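Local coordinates for protein NalD (Pseudomonas aeruginosa PAO1, PDB 5DAJ) that represses transcription of the MexAB-OprM multidrug efflux pump as a TetR-family regulator, probably by binding operator DNA, and responds to the antibiotic novobiocin, at residues T13-A18 with Y48-N53; K54-N59 with Q126-A131. All coordinates share one frame; numbering follows the deposited sequence.

Overall arrangement
Contact 1 holds helix 44-51, probably the recognition helix of the DNA-binding domain, against helix 6-26, and contact 2 joins helix 54-63 of the same domain to helix 123-145 of the C-terminal region. Their centres lie about 14 Å apart, in series along the chain, and the turn after F51 leads from one to the other. There H56 ND1 and F51 O, 3.2 Å apart, form a probable hydrogen bond, while L57 packs on I15, L16 and F51. Contact 1 sits about 20 Å from the centre of the chain and contact 2 about 12 Å. The pair traces a path from the predicted DNA-binding end inward, consistent with linked domains in a ligand-responsive TetR repressor.

Contact 1 (T13-A18 with Y48-N53); sequences TAILLA and YWHFQN
The ring of F51 takes I15 on its CE2 side and L16 at its CZ end, both approaching obliquely, while the imidazole of H50 has W49 CD1 over one face and I15 CD1 slanting in near its CD2. This is part of the hydrophobic core of a TetR-type helix-turn-helix domain: helix 44-51, the end of the predicted DNA-binding motif, leans on helix 6-26. F51 does most of the work. Its CG lies anti to its own carbonyl carbon (chi1 -64°), and the ring reaches across to helix 6-26, sliding past the I15 side chain in the opposite direction. I15 uses its short branch, CG2, which stands 3.5 Å from F51 CE2. Its longer branch runs extended (chi2 168°) alongside the phenyl toward H50, and I15 CD1 comes to 4.2 Å from H50 CD2, a looser touch. L16 crosses the phenyl at a slant, and its CD2 lies 3.9 Å from F51 CE1. No hydrogen bond spans the two segments, so apolar packing carries the contact. I36 of helix 33-40 also touches I15, and E60 of helix 54-63 touches F51. Just beyond, N53 OD1 caps H56 N and starts the next helix. At the far end of the phenyl ring, F51 CZ lies 3.7 Å from both CG and CD2 of L16.

Contact 2 (K54-N59 with Q126-A131); sequences KAHLFN and QERNNA
N59 and R128 cross their side chains at about a right angle, the amide oxygen of the asparagine lying against the aliphatic arm of the arginine, with N59 OD1 3.5 Å from R128 CB. The oxygen lies near the guanidinium plane, at its edge, but R128 NH1 is 3.8 Å from N59 OD1 and no hydrogen bond joins them. Amide and guanidinium planes are turned 36° apart. The arginine chain runs extended from CG to NE (chi3 -162°), which carries its head past the amide toward H56. There R128 NH1 sits at the edge of the imidazole, 4.3 Å from H56 CD2. E124 touches H56 and forms a long, weak ion pair with R128 NH1, so its carboxylate would probably offset charge on both. One shell further out, R66 and A125 pack on N59, and K54 NZ forms a salt bridge with E121. On helix 123-145, N130 OD1 bonds to R179 of the second subunit and so reaches the dimer partner. The meeting of helix 54-63 with helix 123-145 is the junction where a TetR-family DNA-binding domain joins its C-terminal regulatory domain.

Contact 1 (T13-A18 with Y48-N53)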
# COMPACT_ATOMS: atom_id res chain seq x y z
N THR A 13 9.33 -25.84 -8.15
CA THR A 13 7.97 -25.35 -8.42
C THR A 13 6.99 -25.85 -7.36
O THR A 13 6.14 -25.08 -6.88
CB THR A 13 7.47 -25.78 -9.81
OG1 THR A 13 8.45 -25.46 -10.80
CG2 THR A 13 6.16 -25.08 -10.16
N ALA A 14 7.10 -27.14 -7.03
CA ALA A 14 6.24 -27.77 -6.01
C ALA A 14 6.33 -27.05 -4.68
O ALA A 14 5.31 -26.74 -4.06
CB ALA A 14 6.63 -29.23 -5.83
N ILE A 15 7.56 -26.77 -4.27
CA ILE A 15 7.84 -26.01 -3.04
C ILE A 15 7.21 -24.60 -3.07
O ILE A 15 6.59 -24.18 -2.09
CB ILE A 15 9.37 -25.91 -2.76
CG1 ILE A 15 9.91 -27.28 -2.34
CG2 ILE A 15 9.67 -24.88 -1.67
CD1 ILE A 15 11.43 -27.37 -2.31
N LEU A 16 7.39 -23.89 -4.19
CA LEU A 16 6.86 -22.52 -4.33
C LEU A 16 5.34 -22.48 -4.31
O LEU A 16 4.74 -21.55 -3.74
CB LEU A 16 7.40 -21.82 -5.59
CG LEU A 16 8.89 -21.50 -5.57
CD1 LEU A 16 9.35 -20.99 -6.93
CD2 LEU A 16 9.24 -20.48 -4.49
N LEU A 17 4.72 -23.45 -4.97
CA LEU A 17 3.26 -23.56 -4.96
C LEU A 17 2.71 -23.81 -3.55
O LEU A 17 1.72 -23.19 -3.15
CB LEU A 17 2.79 -24.67 -5.90
CG LEU A 17 2.68 -24.30 -7.39
CD1 LEU A 17 2.38 -25.55 -8.20
CD2 LEU A 17 1.61 -23.24 -7.63
N ALA A 18 3.35 -24.73 -2.84
CA ALA A 18 3.02 -25.03 -1.44
C ALA A 18 3.13 -23.80 -0.54
O ALA A 18 2.20 -23.46 0.19
CB ALA A 18 3.93 -26.13 -0.90
N TYR A 48 15.58 -25.99 2.31
CA TYR A 48 16.83 -25.30 2.66
C TYR A 48 17.88 -25.38 1.54
O TYR A 48 18.56 -24.40 1.24
CB TYR A 48 17.37 -25.82 3.99
CG TYR A 48 16.78 -25.15 5.21
CD1 TYR A 48 17.24 -23.91 5.63
CD2 TYR A 48 15.78 -25.78 5.96
CE1 TYR A 48 16.71 -23.29 6.75
CE2 TYR A 48 15.25 -25.18 7.09
CZ TYR A 48 15.72 -23.94 7.49
OH TYR A 48 15.21 -23.36 8.63
N TRP A 49 17.95 -26.52 0.88
CA TRP A 49 18.85 -26.77 -0.21
C TRP A 49 18.60 -25.91 -1.44
O TRP A 49 19.51 -25.38 -2.03
CB TRP A 49 18.73 -28.24 -0.57
CG TRP A 49 19.70 -28.69 -1.56
CD1 TRP A 49 19.45 -29.04 -2.81
CD2 TRP A 49 21.10 -28.86 -1.37
NE1 TRP A 49 20.58 -29.40 -3.45
CE2 TRP A 49 21.62 -29.29 -2.58
CE3 TRP A 49 21.96 -28.66 -0.31
CZ2 TRP A 49 22.95 -29.54 -2.75
CZ3 TRP A 49 23.27 -28.91 -0.49
CH2 TRP A 49 23.76 -29.34 -1.70
N HIS A 50 17.35 -25.78 -1.83
CA HIS A 50 16.94 -24.98 -3.00
C HIS A 50 16.82 -23.48 -2.75
O HIS A 50 17.03 -22.68 -3.68
CB HIS A 50 15.62 -25.50 -3.56
CG HIS A 50 15.76 -26.83 -4.23
ND1 HIS A 50 16.58 -26.99 -5.33
CD2 HIS A 50 15.24 -28.04 -3.96
CE1 HIS A 50 16.53 -28.25 -5.72
NE2 HIS A 50 15.73 -28.91 -4.90
N PHE A 51 16.43 -23.11 -1.54
CA PHE A 51 16.07 -21.71 -1.25
C PHE A 51 16.81 -21.04 -0.09
O PHE A 51 16.61 -19.86 0.14
CB PHE A 51 14.56 -21.60 -1.03
CG PHE A 51 13.76 -21.95 -2.26
CD1 PHE A 51 13.72 -21.06 -3.35
CD2 PHE A 51 13.08 -23.15 -2.35
CE1 PHE A 51 12.99 -21.37 -4.48
CE2 PHE A 51 12.35 -23.46 -3.49
CZ PHE A 51 12.31 -22.57 -4.55
N GLN A 52 17.65 -21.79 0.62
CA GLN A 52 18.51 -21.27 1.72
C GLN A 52 17.76 -20.75 2.95
O GLN A 52 17.93 -21.29 4.05
CB GLN A 52 19.47 -20.21 1.21
CG GLN A 52 20.52 -20.74 0.25
CD GLN A 52 20.09 -20.59 -1.19
OE1 GLN A 52 20.02 -19.47 -1.72
NE2 GLN A 52 19.79 -21.71 -1.85
N ASN A 53 16.96 -19.72 2.76
CA ASN A 53 16.16 -19.15 3.83
C ASN A 53 14.80 -18.68 3.34
O ASN A 53 14.56 -18.59 2.14
CB ASN A 53 16.94 -18.00 4.48
CG ASN A 53 17.26 -16.89 3.50
OD1 ASN A 53 16.37 -16.16 3.07
ND2 ASN A 53 18.53 -16.73 3.15

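Contact 2 (K54-N59 with Q126-A131)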
# COMPACT_ATOMS: atom_id res chain seq x y z
N LYS A 54 13.95 -18.31 4.29
CA LYS A 54 12.57 -17.90 3.99
C LYS A 54 12.51 -16.65 3.10
O LYS A 54 11.66 -16.56 2.22
CB LYS A 54 11.77 -17.65 5.29
CG LYS A 54 10.26 -17.66 5.07
CD LYS A 54 9.48 -17.07 6.22
CE LYS A 54 9.54 -17.94 7.45
NZ LYS A 54 8.56 -17.46 8.47
N ALA A 55 13.38 -15.68 3.37
CA ALA A 55 13.41 -14.40 2.62
C ALA A 55 13.74 -14.62 1.16
O ALA A 55 13.14 -14.00 0.28
CB ALA A 55 14.40 -13.43 3.24
N HIS A 56 14.71 -15.49 0.91
CA HIS A 56 15.12 -15.82 -0.45
C HIS A 56 14.03 -16.58 -1.18
O HIS A 56 13.81 -16.36 -2.37
CB HIS A 56 16.40 -16.64 -0.46
CG HIS A 56 16.98 -16.82 -1.83
ND1 HIS A 56 17.11 -18.06 -2.42
CD2 HIS A 56 17.45 -15.93 -2.73
CE1 HIS A 56 17.65 -17.93 -3.62
NE2 HIS A 56 17.86 -16.65 -3.83
N LEU A 57 13.37 -17.49 -0.46
CA LEU A 57 12.23 -18.24 -0.99
C LEU A 57 11.14 -17.28 -1.45
O LEU A 57 10.68 -17.32 -2.59
CB LEU A 57 11.67 -19.20 0.06
CG LEU A 57 10.68 -20.25 -0.44
CD1 LEU A 57 10.70 -21.48 0.47
CD2 LEU A 57 9.25 -19.73 -0.54
N PHE A 58 10.76 -16.39 -0.54
CA PHE A 58 9.76 -15.35 -0.79
C PHE A 58 10.11 -14.51 -2.02
O PHE A 58 9.24 -14.17 -2.82
CB PHE A 58 9.63 -14.46 0.44
CG PHE A 58 8.57 -13.40 0.33
CD1 PHE A 58 7.25 -13.74 0.40
CD2 PHE A 58 8.91 -12.08 0.16
CE1 PHE A 58 6.27 -12.76 0.32
CE2 PHE A 58 7.94 -11.10 0.07
CZ PHE A 58 6.61 -11.45 0.15
N ASN A 59 11.38 -14.18 -2.15
CA ASN A 59 11.88 -13.38 -3.27
C ASN A 59 11.80 -14.11 -4.62
O ASN A 59 11.44 -13.51 -5.64
CB ASN A 59 13.32 -12.96 -3.00
CG ASN A 59 13.60 -11.54 -3.44
OD1 ASN A 59 14.52 -11.29 -4.19
ND2 ASN A 59 12.79 -10.59 -2.98
N GLN A 126 12.69 -7.35 1.36
CA GLN A 126 12.40 -5.92 1.34
C GLN A 126 13.42 -5.13 0.50
O GLN A 126 13.04 -4.26 -0.28
CB GLN A 126 12.36 -5.34 2.76
CG GLN A 126 12.09 -3.84 2.79
CD GLN A 126 11.64 -3.35 4.15
OE1 GLN A 126 10.58 -2.73 4.28
NE2 GLN A 126 12.46 -3.59 5.18
N GLU A 127 14.70 -5.43 0.70
CA GLU A 127 15.78 -4.76 -0.05
C GLU A 127 15.58 -4.90 -1.56
O GLU A 127 15.62 -3.90 -2.29
CB GLU A 127 17.15 -5.29 0.36
CG GLU A 127 17.64 -4.76 1.71
CD GLU A 127 18.91 -5.43 2.22
OE1 GLU A 127 19.27 -6.53 1.75
OE2 GLU A 127 19.56 -4.84 3.11
N ARG A 128 15.33 -6.12 -2.01
CA ARG A 128 15.12 -6.38 -3.45
C ARG A 128 13.78 -5.85 -3.96
O ARG A 128 13.67 -5.42 -5.13
CB ARG A 128 15.30 -7.87 -3.78
CG ARG A 128 16.70 -8.14 -4.32
CD ARG A 128 16.97 -9.62 -4.54
NE ARG A 128 18.40 -9.90 -4.64
CZ ARG A 128 18.94 -11.12 -4.74
NH1 ARG A 128 18.18 -12.22 -4.78
NH2 ARG A 128 20.26 -11.24 -4.82
N ASN A 129 12.77 -5.83 -3.09
CA ASN A 129 11.51 -5.17 -3.43
C ASN A 129 11.70 -3.67 -3.69
O ASN A 129 11.28 -3.13 -4.71
CB ASN A 129 10.45 -5.35 -2.34
CG ASN A 129 9.06 -5.01 -2.82
OD1 ASN A 129 8.42 -4.12 -2.26
ND2 ASN A 129 8.62 -5.66 -3.90
N ASN A 130 12.37 -3.01 -2.74
CA ASN A 130 12.75 -1.60 -2.89
C ASN A 130 13.51 -1.33 -4.17
O ASN A 130 13.25 -0.35 -4.86
CB ASN A 130 13.60 -1.12 -1.70
CG ASN A 130 12.78 -0.91 -0.45
OD1 ASN A 130 11.58 -0.73 -0.51
ND2 ASN A 130 13.44 -0.92 0.69
N ALA A 131 14.46 -2.21 -4.48
CA ALA A 131 15.28 -2.07 -5.69
C ALA A 131 14.45 -2.11 -6.97
O ALA A 131 14.65 -1.30 -7.88
CB ALA A 131 16.36 -3.14 -5.72